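Local coordinates for putative thiosugar synthase (Amycolatopsis orientalis, PDB 4N6F), which probably makes 2-thiosugars with sulphur from a carrier protein, using a TIM barrel related to thiazole synthase ThiG, and here binds fructose 6-phosphate, at residues 13-18 and 157-162; 128-133 and 150-155. All coordinates share one frame; numbering follows the deposited sequence.

Interaction 1: residues 13-18 and 157-162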
loop_
_atom_site.group_PDB
_atom_site.type_symbol
_atom_site.label_atom_id
_atom_site.label_comp_id
_atom_site.label_asym_id
_atom_site.label_seq_id
_atom_site.Cartn_x
_atom_site.Cartn_y
_atom_site.Cartn_z
ATOM N N PRO A 13 -4.399 -4.239 19.976
ATOM C CA PRO A 13 -5.753 -3.793 19.649
ATOM C C PRO A 13 -5.766 -2.273 19.475
ATOM O O PRO A 13 -5.125 -1.568 20.241
ATOM C CB PRO A 13 -6.590 -4.229 20.863
ATOM C CG PRO A 13 -5.650 -4.887 21.827
ATOM C CD PRO A 13 -4.248 -4.572 21.400
ATOM N N TRP A 14 -6.463 -1.787 18.451
ATOM C CA TRP A 14 -6.605 -0.350 18.210
ATOM C C TRP A 14 -7.882 0.178 18.860
ATOM O O TRP A 14 -8.100 1.382 18.915
ATOM C CB TRP A 14 -6.594 -0.026 16.704
ATOM C CG TRP A 14 -7.588 -0.818 15.876
ATOM C CD1 TRP A 14 -7.394 -2.050 15.322
ATOM C CD2 TRP A 14 -8.919 -0.432 15.532
ATOM N NE1 TRP A 14 -8.525 -2.461 14.665
ATOM C CE2 TRP A 14 -9.476 -1.484 14.771
ATOM C CE3 TRP A 14 -9.698 0.701 15.790
ATOM C CZ2 TRP A 14 -10.769 -1.433 14.259
ATOM C CZ3 TRP A 14 -10.987 0.754 15.280
ATOM C CH2 TRP A 14 -11.509 -0.308 14.523
ATOM N N LEU A 15 -8.727 -0.732 19.332
ATOM C CA LEU A 15 -9.960 -0.379 20.004
ATOM C C LEU A 15 -10.344 -1.512 20.936
ATOM O O LEU A 15 -10.157 -2.697 20.616
ATOM C CB LEU A 15 -11.082 -0.146 18.987
ATOM C CG LEU A 15 -12.460 0.248 19.530
ATOM C CD1 LEU A 15 -12.401 1.584 20.256
ATOM C CD2 LEU A 15 -13.468 0.297 18.390
ATOM N N LYS A 16 -10.876 -1.145 22.094
ATOM C CA LYS A 16 -11.382 -2.125 23.039
ATOM C C LYS A 16 -12.699 -1.623 23.616
ATOM O O LYS A 16 -12.788 -0.480 24.030
ATOM C CB LYS A 16 -10.368 -2.370 24.161
ATOM C CG LYS A 16 -10.726 -3.582 25.003
ATOM C CD LYS A 16 -9.650 -3.921 26.024
ATOM C CE LYS A 16 -9.918 -5.299 26.605
ATOM N NZ LYS A 16 -9.923 -5.259 28.075
ATOM N N ILE A 17 -13.731 -2.455 23.624
ATOM C CA ILE A 17 -15.023 -2.053 24.200
ATOM C C ILE A 17 -15.440 -3.144 25.142
ATOM O O ILE A 17 -15.686 -4.267 24.712
ATOM C CB ILE A 17 -16.109 -1.827 23.132
ATOM C CG1 ILE A 17 -15.665 -0.741 22.161
ATOM C CG2 ILE A 17 -17.434 -1.449 23.791
ATOM C CD1 ILE A 17 -16.480 -0.649 20.896
ATOM N N GLY A 18 -15.498 -2.825 26.433
ATOM C CA GLY A 18 -15.663 -3.854 27.453
ATOM C C GLY A 18 -14.531 -4.850 27.330
ATOM O O GLY A 18 -13.355 -4.456 27.228
ATOM N N GLY A 157 -18.892 10.669 23.399
ATOM C CA GLY A 157 -18.285 9.440 23.905
ATOM C C GLY A 157 -18.363 8.295 22.911
ATOM O O GLY A 157 -18.376 7.139 23.305
ATOM N N CYS A 158 -18.400 8.612 21.617
ATOM C CA CYS A 158 -18.341 7.582 20.591
ATOM C C CYS A 158 -17.030 6.790 20.696
ATOM O O CYS A 158 -16.004 7.332 21.105
ATOM C CB CYS A 158 -18.554 8.198 19.213
ATOM S SG CYS A 158 -20.261 8.821 19.016
ATOM N N ALA A 159 -17.086 5.496 20.369
ATOM C CA ALA A 159 -15.935 4.608 20.519
ATOM C C ALA A 159 -14.884 4.859 19.438
ATOM O O ALA A 159 -13.686 4.851 19.705
ATOM C CB ALA A 159 -16.387 3.152 20.482
ATOM N N ALA A 160 -15.350 5.070 18.215
ATOM C CA ALA A 160 -14.489 5.281 17.061
ATOM C C ALA A 160 -15.301 6.034 16.016
ATOM O O ALA A 160 -16.533 6.066 16.087
ATOM C CB ALA A 160 -14.013 3.953 16.496
ATOM N N LEU A 161 -14.601 6.645 15.068
ATOM C CA LEU A 161 -15.211 7.451 14.018
ATOM C C LEU A 161 -14.920 6.845 12.675
ATOM O O LEU A 161 -13.765 6.634 12.336
ATOM C CB LEU A 161 -14.593 8.849 13.998
ATOM C CG LEU A 161 -15.428 10.036 14.416
ATOM C CD1 LEU A 161 -14.656 11.304 14.089
ATOM C CD2 LEU A 161 -16.774 10.030 13.696
ATOM N N ARG A 162 -15.954 6.588 11.901
ATOM C CA ARG A 162 -15.771 6.218 10.509
ATOM C C ARG A 162 -15.888 7.505 9.701
ATOM O O ARG A 162 -16.836 8.282 9.886
ATOM C CB ARG A 162 -16.801 5.170 10.084
ATOM C CG ARG A 162 -16.695 3.857 10.863
ATOM C CD ARG A 162 -18.051 3.183 11.074
ATOM N NE ARG A 162 -18.748 3.010 9.804
ATOM C CZ ARG A 162 -20.053 3.212 9.596
ATOM N NH1 ARG A 162 -20.544 3.048 8.372
ATOM N NH2 ARG A 162 -20.867 3.584 10.573
#
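Leu-15 and Ile-17 reach from the short strand 15-17 toward two small residues, Ala-159 and Ala-160, just before strand 161-164. The two strand positions lie two apart, so both side chains leave the strand on the face turned to the loop, while Lys-16 between them is exposed, as suits its charge. In Leu-15 the branch point CG lies opposite the backbone N (chi1 -180°), which carries the fork forward and lets its two methyls divide the work. CD1 approaches the peptide of Ala-159, 3.6 Å from Ala-159 O, whereas CD2 meets the CB of Ala-160 at 4.2 Å. Ile-17 makes a simpler, end-on approach: its CG1 arm is extended (chi2 166°), and Ile-17 CD1 touches the CB of Ala-159 at 3.8 Å, methyl against methyl. Ala-159 is thus met on its side chain by one residue and mainly on its carbonyl by the other. Short alanines suit this place because the longer Leu-15 and Ile-17 supply the reach, and the contact is purely van der Waals.

Behind the fork, the CB of Leu-15 sits 3.5 Å above the Trp-14 ring plane, offset toward the rim. Trp-14 and Leu-15 both face Phe-22 on strand 20-22, a classic beta bulge in the hairpin that presents Leu-15 and Ile-17. On the other side, Gly-157 closes helix 147-156 with a Schellman motif, its positive phi suited to glycine. Further along, Arg-162 forms salt bridges with Glu-194 and Asp-112 and touches the bound fructose 6-phosphate; the side chain of Ala-160 itself is about 13 Å from that sugar phosphate. The arrangement is that of an N-terminal hairpin plugging a TIM barrel at the end where its strands begin.

Interaction 2: residues 128-133 and 150-155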
loop_
_atom_site.group_PDB
_atom_site.type_symbol
_atom_site.label_atom_id
_atom_site.label_comp_id
_atom_site.label_asym_id
_atom_site.label_seq_id
_atom_site.Cartn_x
_atom_site.Cartn_y
_atom_site.Cartn_z
ATOM N N ALA A 128 -28.574 11.570 16.502
ATOM C CA ALA A 128 -28.786 10.142 16.776
ATOM C C ALA A 128 -27.748 9.620 17.774
ATOM O O ALA A 128 -28.082 8.876 18.705
ATOM C CB ALA A 128 -28.736 9.336 15.485
ATOM N N ALA A 129 -26.497 10.041 17.603
ATOM C CA ALA A 129 -25.419 9.577 18.483
ATOM C C ALA A 129 -25.675 9.961 19.931
ATOM O O ALA A 129 -25.606 9.117 20.822
ATOM C CB ALA A 129 -24.071 10.111 18.011
ATOM N N ARG A 130 -25.987 11.232 20.171
ATOM C CA ARG A 130 -26.288 11.711 21.537
ATOM C C ARG A 130 -27.447 10.958 22.182
ATOM O O ARG A 130 -27.389 10.591 23.354
ATOM C CB ARG A 130 -26.596 13.210 21.524
ATOM C CG ARG A 130 -25.365 14.079 21.344
ATOM C CD ARG A 130 -25.734 15.533 21.103
ATOM N NE ARG A 130 -24.539 16.370 20.999
ATOM C CZ ARG A 130 -24.479 17.562 20.404
ATOM N NH1 ARG A 130 -25.552 18.107 19.832
ATOM N NH2 ARG A 130 -23.325 18.220 20.380
ATOM N N GLU A 131 -28.496 10.707 21.412
ATOM C CA GLU A 131 -29.650 9.981 21.948
ATOM C C GLU A 131 -29.278 8.539 22.299
ATOM O O GLU A 131 -29.653 8.038 23.361
ATOM C CB GLU A 131 -30.800 10.013 20.950
ATOM C CG GLU A 131 -32.161 9.769 21.567
ATOM C CD GLU A 131 -33.284 10.021 20.576
ATOM O OE1 GLU A 131 -34.104 9.099 20.378
ATOM O OE2 GLU A 131 -33.330 11.127 19.983
ATOM N N LEU A 132 -28.531 7.870 21.418
ATOM C CA LEU A 132 -28.098 6.493 21.705
ATOM C C LEU A 132 -27.051 6.407 22.809
ATOM O O LEU A 132 -27.038 5.438 23.563
ATOM C CB LEU A 132 -27.619 5.795 20.436
ATOM C CG LEU A 132 -28.754 5.509 19.443
ATOM C CD1 LEU A 132 -28.227 4.947 18.138
ATOM C CD2 LEU A 132 -29.791 4.564 20.035
ATOM N N ARG A 133 -26.195 7.425 22.922
ATOM C CA ARG A 133 -25.198 7.484 24.007
ATOM C C ARG A 133 -25.847 7.639 25.378
ATOM O O ARG A 133 -25.349 7.080 26.364
ATOM C CB ARG A 133 -24.193 8.625 23.784
ATOM C CG ARG A 133 -23.105 8.319 22.753
ATOM C CD ARG A 133 -22.223 7.158 23.174
ATOM N NE ARG A 133 -21.598 7.407 24.469
ATOM C CZ ARG A 133 -21.234 6.476 25.353
ATOM N NH1 ARG A 133 -20.666 6.843 26.500
ATOM N NH2 ARG A 133 -21.439 5.186 25.117
ATOM N N ALA A 150 -16.802 15.859 14.234
ATOM C CA ALA A 150 -15.954 14.853 14.853
ATOM C C ALA A 150 -15.778 15.135 16.346
ATOM O O ALA A 150 -15.858 14.223 17.179
ATOM C CB ALA A 150 -14.607 14.797 14.150
ATOM N N ARG A 151 -15.561 16.402 16.683
ATOM C CA ARG A 151 -15.421 16.807 18.076
ATOM C C ARG A 151 -16.686 16.603 18.907
ATOM O O ARG A 151 -16.613 16.192 20.071
ATOM C CB ARG A 151 -14.967 18.266 18.166
ATOM C CG ARG A 151 -13.549 18.480 17.675
ATOM C CD ARG A 151 -13.122 19.930 17.857
ATOM N NE ARG A 151 -11.693 20.112 17.606
ATOM C CZ ARG A 151 -11.109 21.286 17.374
ATOM N NH1 ARG A 151 -11.824 22.409 17.333
ATOM N NH2 ARG A 151 -9.805 21.341 17.150
ATOM N N ALA A 152 -17.843 16.909 18.339
ATOM C CA ALA A 152 -19.094 16.657 19.042
ATOM C C ALA A 152 -19.249 15.152 19.286
ATOM O O ALA A 152 -19.732 14.731 20.339
ATOM C CB ALA A 152 -20.268 17.194 18.234
ATOM N N LEU A 153 -18.831 14.338 18.316
ATOM C CA LEU A 153 -18.952 12.882 18.455
ATOM C C LEU A 153 -17.988 12.319 19.488
ATOM O O LEU A 153 -18.345 11.419 20.249
ATOM C CB LEU A 153 -18.821 12.175 17.098
ATOM C CG LEU A 153 -20.034 12.419 16.198
ATOM C CD1 LEU A 153 -19.779 11.896 14.796
ATOM C CD2 LEU A 153 -21.321 11.826 16.767
ATOM N N GLU A 154 -16.780 12.867 19.551
ATOM C CA GLU A 154 -15.853 12.480 20.610
ATOM C C GLU A 154 -16.399 12.894 21.975
ATOM O O GLU A 154 -16.361 12.124 22.920
ATOM C CB GLU A 154 -14.455 13.069 20.391
ATOM C CG GLU A 154 -13.520 12.809 21.574
ATOM C CD GLU A 154 -12.056 13.138 21.305
ATOM O OE1 GLU A 154 -11.733 13.796 20.289
ATOM O OE2 GLU A 154 -11.211 12.724 22.128
ATOM N N GLU A 155 -16.913 14.110 22.082
ATOM C CA GLU A 155 -17.468 14.574 23.353
ATOM C C GLU A 155 -18.631 13.706 23.825
ATOM O O GLU A 155 -18.731 13.392 25.015
ATOM C CB GLU A 155 -17.917 16.034 23.247
ATOM C CG GLU A 155 -18.334 16.640 24.580
ATOM C CD GLU A 155 -18.722 18.102 24.467
ATOM O OE1 GLU A 155 -19.695 18.411 23.745
ATOM O OE2 GLU A 155 -18.053 18.941 25.105
HETATM O O HOH W 1 -21.683 16.142 21.734
#
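Arg-130 of helix 122-134 leans over Ala-152 of helix 147-156. It does not set out toward the partner helix; the long arm closes the distance. CG sits beside the backbone N and opposite the carbonyl carbon (chi1 -75°), and from there the chain runs extended through CD to NE, carrying the charged end across the groove between the helices. The NE donates to a water at 3.0 Å, which lies in the guanidinium plane at its edge; that water in turn donates to Ala-152 O at 2.8 Å, bridging the two helices. At the tip, NH2 comes 3.9 Å from the CB of Ala-152, approached obliquely. Glu-155 OE1 lies 5.0 Å from Arg-130 NH2, too far for a salt bridge but close enough that its charge may favour the arginine here. An arginine suits this exposed position because its long arm can span the groove and its NE can hold the bridging water.

Beneath it the helices meet more tightly. Ala-129 CB is only 3.5 Å from Leu-153 CD2, closer than usual for two carbons; the small alanine makes room for the leucine, which also packs on Ile-143 and Leu-161. Ala-129 in turn rests on Leu-139 of strand 138-143. Two neighbouring helices, joined through the strand that they both cover, are characteristic of the outer ring of a TIM barrel.

The contacts lie about 13 Å apart between centres, one at the N-terminal end of the barrel strands, the other in the outer helical ring. Interaction 2 is nested along the chain within the loop closed by interaction 1: helix 122-134, strand 138-143, helix 147-156 and strand 161-164 follow in order, and Ala-159 and Ala-160, in the loop just before 161-164, return to strand 15-17 near the chain's start. The two sites touch directly, since Leu-161 CD2 packs on Leu-153 CD1 at 3.7 Å and Cys-158 N probably hydrogen-bonds to Leu-153 O. Interaction 1 thus closes the bottom of the barrel, whereas interaction 2 joins helices on its outside; strand 161-164, beginning within interaction 1, connects them and carries Arg-162 of the sugar-phosphate pocket.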